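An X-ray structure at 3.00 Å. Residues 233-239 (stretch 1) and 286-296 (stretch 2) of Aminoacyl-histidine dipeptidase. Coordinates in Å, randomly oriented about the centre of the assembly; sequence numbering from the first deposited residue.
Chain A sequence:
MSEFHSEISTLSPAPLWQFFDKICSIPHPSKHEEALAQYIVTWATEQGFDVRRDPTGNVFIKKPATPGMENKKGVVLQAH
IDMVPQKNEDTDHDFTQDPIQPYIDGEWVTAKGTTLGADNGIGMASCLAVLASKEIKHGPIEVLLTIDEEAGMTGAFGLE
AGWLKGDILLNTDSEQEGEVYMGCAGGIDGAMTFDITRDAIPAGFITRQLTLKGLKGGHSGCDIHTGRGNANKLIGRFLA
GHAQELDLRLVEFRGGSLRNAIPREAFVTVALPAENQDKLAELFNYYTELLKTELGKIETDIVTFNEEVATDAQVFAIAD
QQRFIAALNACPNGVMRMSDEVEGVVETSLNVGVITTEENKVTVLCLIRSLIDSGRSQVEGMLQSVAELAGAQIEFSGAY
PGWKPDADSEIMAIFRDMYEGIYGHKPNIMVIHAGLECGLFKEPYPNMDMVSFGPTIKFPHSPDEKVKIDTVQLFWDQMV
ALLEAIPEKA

Stretch 1 233-239: KLIGRFL
Stretch 2, residues 286-296: YYTELLKTELG

The phenol of Y287 reaches across to the backbone of the facing helix: its OH lies 2.6 Å from L234 O and donates a weak hydrogen bond to it, although that carbonyl already accepts the helical bond from F238 N (F238 N to L234 O, 3.1 Å). Both stretches are helical. Residues 233-239 are an interior segment of a longer helix, with phi/psi near -65/-37 and i to i+4 bonds such as R237 N to K233 O at 2.8 Å. Stretch 2 is helical from Y286, continuing a helix that begins earlier, with bonds including L291 N to Y287 O at 3.1 Å and E294 N to L290 O at 2.8 Å; L295 departs to phi/psi -101/2 and G296 lies in loop or turn. The axes approach to 11.5 Å, and their N-to-C directions make an angle of 132°, so the helices run obliquely antiparallel. Register is set by F238 CA opposite Y287 CA at 7.5 Å and L234 CA opposite L291 CA at 8.6 Å. Together the stretches bury 372 Å², of which Y287 contributes the largest share.

Y287 (chi1 t, chi2 -114°) points toward stretch 1. F238 (chi1 t, chi2 65°) sets its CB over the face of the Y287 ring, 4.0 Å from the centroid and 23° off the normal, a CH-pi contact. The two rings form an oblique pair, with centroids 5.0 Å apart and planes at 33°; F238 CD1 comes to 3.6 Å from Y287 CG. Thus one tyrosine offers its ring to carbon and its hydroxyl to a carbonyl.

One turn before F238, L234 (m, t) points toward stretch 2 and brings CD1 against two leucines: L234 CD1 is 3.9 Å from L291 CD1 and 4.0 Å from L295 CD1. L291 (m, t) and L295 (m, t) lie one turn apart on their helix, so their methyl groups together form an apolar seat for the L234 side chain.

A charged pair supplements this apolar packing. R237 (chi1 t, chi2 -148°, chi3 m, chi4 -174°) sends NH1 to E294 OE2 at 3.1 Å, a salt bridge with an N-H...O angle of 152°. E294 adopts m, t with chi3 59°, and its OE2 lies at the guanidinium edge, near the plane, where the N-H groups point. Y287 OH and L291 CD2 lie over one guanidinium face; R237 CB is 3.7 Å from Y287 OH, so the arginine's aliphatic base passes beside the phenol before its charged end meets the carboxylate.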

# COMPACT_ATOMS: atom_id res chain seq x y z
N LYS A 233 7.65 12.37 17.36
CA LYS A 233 7.57 11.82 18.71
C LYS A 233 8.80 12.15 19.53
O LYS A 233 8.72 12.43 20.72
CB LYS A 233 7.26 10.32 18.68
CG LYS A 233 5.86 10.04 18.19
CD LYS A 233 5.11 9.13 19.13
CE LYS A 233 4.85 9.74 20.51
NZ LYS A 233 4.24 8.75 21.46
N LEU A 234 9.95 12.15 18.88
CA LEU A 234 11.17 12.46 19.59
C LEU A 234 11.16 13.89 20.16
O LEU A 234 11.49 14.11 21.32
CB LEU A 234 12.37 12.18 18.69
CG LEU A 234 12.41 10.70 18.25
CD1 LEU A 234 13.51 10.39 17.25
CD2 LEU A 234 12.50 9.73 19.45
N ILE A 235 10.72 14.84 19.35
CA ILE A 235 10.59 16.21 19.83
C ILE A 235 9.47 16.37 20.86
O ILE A 235 9.47 17.31 21.63
CB ILE A 235 10.37 17.19 18.68
CG1 ILE A 235 11.44 16.99 17.62
CG2 ILE A 235 10.40 18.63 19.20
CD1 ILE A 235 12.92 17.22 18.04
N GLY A 236 8.51 15.46 20.87
CA GLY A 236 7.47 15.53 21.85
C GLY A 236 8.03 15.01 23.16
O GLY A 236 7.80 15.59 24.21
N ARG A 237 8.79 13.92 23.06
CA ARG A 237 9.35 13.23 24.21
C ARG A 237 10.21 14.20 24.98
O ARG A 237 10.24 14.18 26.23
CB ARG A 237 10.20 12.06 23.75
CG ARG A 237 10.30 10.91 24.74
CD ARG A 237 11.68 10.22 24.61
NE ARG A 237 11.85 9.38 23.40
CZ ARG A 237 12.91 8.60 23.15
NH1 ARG A 237 13.93 8.52 24.02
NH2 ARG A 237 12.96 7.89 22.04
N PHE A 238 10.90 15.07 24.24
CA PHE A 238 11.76 16.07 24.83
C PHE A 238 10.97 17.10 25.64
O PHE A 238 11.27 17.33 26.81
CB PHE A 238 12.62 16.76 23.78
CG PHE A 238 13.52 17.82 24.35
CD1 PHE A 238 14.55 17.49 25.24
CD2 PHE A 238 13.34 19.16 24.01
CE1 PHE A 238 15.38 18.47 25.77
CE2 PHE A 238 14.17 20.15 24.53
CZ PHE A 238 15.19 19.81 25.42
N LEU A 239 9.96 17.69 25.02
CA LEU A 239 9.14 18.68 25.70
C LEU A 239 8.36 18.08 26.86
O LEU A 239 8.07 18.75 27.84
CB LEU A 239 8.16 19.34 24.72
CG LEU A 239 8.63 19.76 23.34
CD1 LEU A 239 7.44 20.02 22.44
CD2 LEU A 239 9.53 20.97 23.43
N TYR A 286 22.55 17.35 25.10
CA TYR A 286 22.51 16.14 25.87
C TYR A 286 21.50 15.23 25.19
O TYR A 286 21.88 14.22 24.57
CB TYR A 286 22.11 16.44 27.31
CG TYR A 286 22.44 15.29 28.20
CD1 TYR A 286 23.35 14.32 27.77
CD2 TYR A 286 21.86 15.15 29.47
CE1 TYR A 286 23.68 13.24 28.55
CE2 TYR A 286 22.19 14.05 30.28
CZ TYR A 286 23.11 13.10 29.80
OH TYR A 286 23.51 12.00 30.52
N TYR A 287 20.22 15.62 25.25
CA TYR A 287 19.13 14.87 24.67
C TYR A 287 19.48 14.30 23.31
O TYR A 287 19.29 13.11 23.08
CB TYR A 287 17.85 15.70 24.59
CG TYR A 287 16.67 14.92 24.00
CD1 TYR A 287 16.12 15.29 22.77
CD2 TYR A 287 16.14 13.81 24.66
CE1 TYR A 287 15.06 14.57 22.22
CE2 TYR A 287 15.09 13.09 24.11
CZ TYR A 287 14.55 13.48 22.90
OH TYR A 287 13.52 12.77 22.36
N THR A 288 19.98 15.12 22.40
CA THR A 288 20.26 14.60 21.06
C THR A 288 21.33 13.51 21.08
O THR A 288 21.22 12.52 20.37
CB THR A 288 20.55 15.71 20.00
OG1 THR A 288 21.33 15.19 18.91
CG2 THR A 288 21.25 16.88 20.61
N GLU A 289 22.33 13.67 21.94
CA GLU A 289 23.38 12.68 22.03
C GLU A 289 22.78 11.33 22.38
O GLU A 289 22.98 10.35 21.68
CB GLU A 289 24.42 13.06 23.09
CG GLU A 289 25.85 12.70 22.70
CD GLU A 289 26.47 13.76 21.79
OE1 GLU A 289 26.06 13.87 20.60
OE2 GLU A 289 27.38 14.50 22.27
N LEU A 290 22.03 11.33 23.48
CA LEU A 290 21.29 10.17 23.94
C LEU A 290 20.55 9.49 22.81
O LEU A 290 20.51 8.26 22.72
CB LEU A 290 20.32 10.62 25.02
CG LEU A 290 19.53 9.58 25.79
CD1 LEU A 290 19.15 10.16 27.13
CD2 LEU A 290 18.30 9.14 25.02
N LEU A 291 19.96 10.28 21.93
CA LEU A 291 19.26 9.71 20.79
C LEU A 291 20.16 8.83 19.94
O LEU A 291 19.75 7.74 19.54
CB LEU A 291 18.60 10.80 19.92
CG LEU A 291 17.30 11.47 20.39
CD1 LEU A 291 16.52 11.94 19.18
CD2 LEU A 291 16.44 10.54 21.24
N LYS A 292 21.38 9.32 19.68
CA LYS A 292 22.39 8.61 18.86
C LYS A 292 22.90 7.36 19.56
O LYS A 292 23.12 6.35 18.91
CB LYS A 292 23.56 9.53 18.49
CG LYS A 292 23.33 10.36 17.23
CD LYS A 292 24.63 11.04 16.78
CE LYS A 292 24.49 11.79 15.44
NZ LYS A 292 24.33 10.92 14.22
N THR A 293 23.09 7.43 20.88
CA THR A 293 23.31 6.25 21.71
C THR A 293 22.18 5.24 21.48
O THR A 293 22.44 4.09 21.13
CB THR A 293 23.39 6.62 23.22
OG1 THR A 293 24.43 7.58 23.44
CG2 THR A 293 23.64 5.38 24.08
N GLU A 294 20.93 5.67 21.66
CA GLU A 294 19.74 4.82 21.44
C GLU A 294 19.53 4.30 20.00
O GLU A 294 19.40 3.10 19.80
CB GLU A 294 18.46 5.54 21.87
CG GLU A 294 18.07 5.33 23.32
CD GLU A 294 16.57 5.48 23.54
OE1 GLU A 294 15.81 4.71 22.89
OE2 GLU A 294 16.16 6.36 24.35
N LEU A 295 19.46 5.21 19.03
CA LEU A 295 19.13 4.86 17.65
C LEU A 295 20.36 4.76 16.71
O LEU A 295 20.23 4.49 15.50
CB LEU A 295 18.09 5.85 17.09
CG LEU A 295 16.83 6.12 17.92
CD1 LEU A 295 16.12 7.37 17.44
CD2 LEU A 295 15.88 4.92 17.90
N GLY A 296 21.54 4.97 17.28
CA GLY A 296 22.79 4.99 16.52
C GLY A 296 23.03 3.83 15.57
O GLY A 296 23.64 4.01 14.52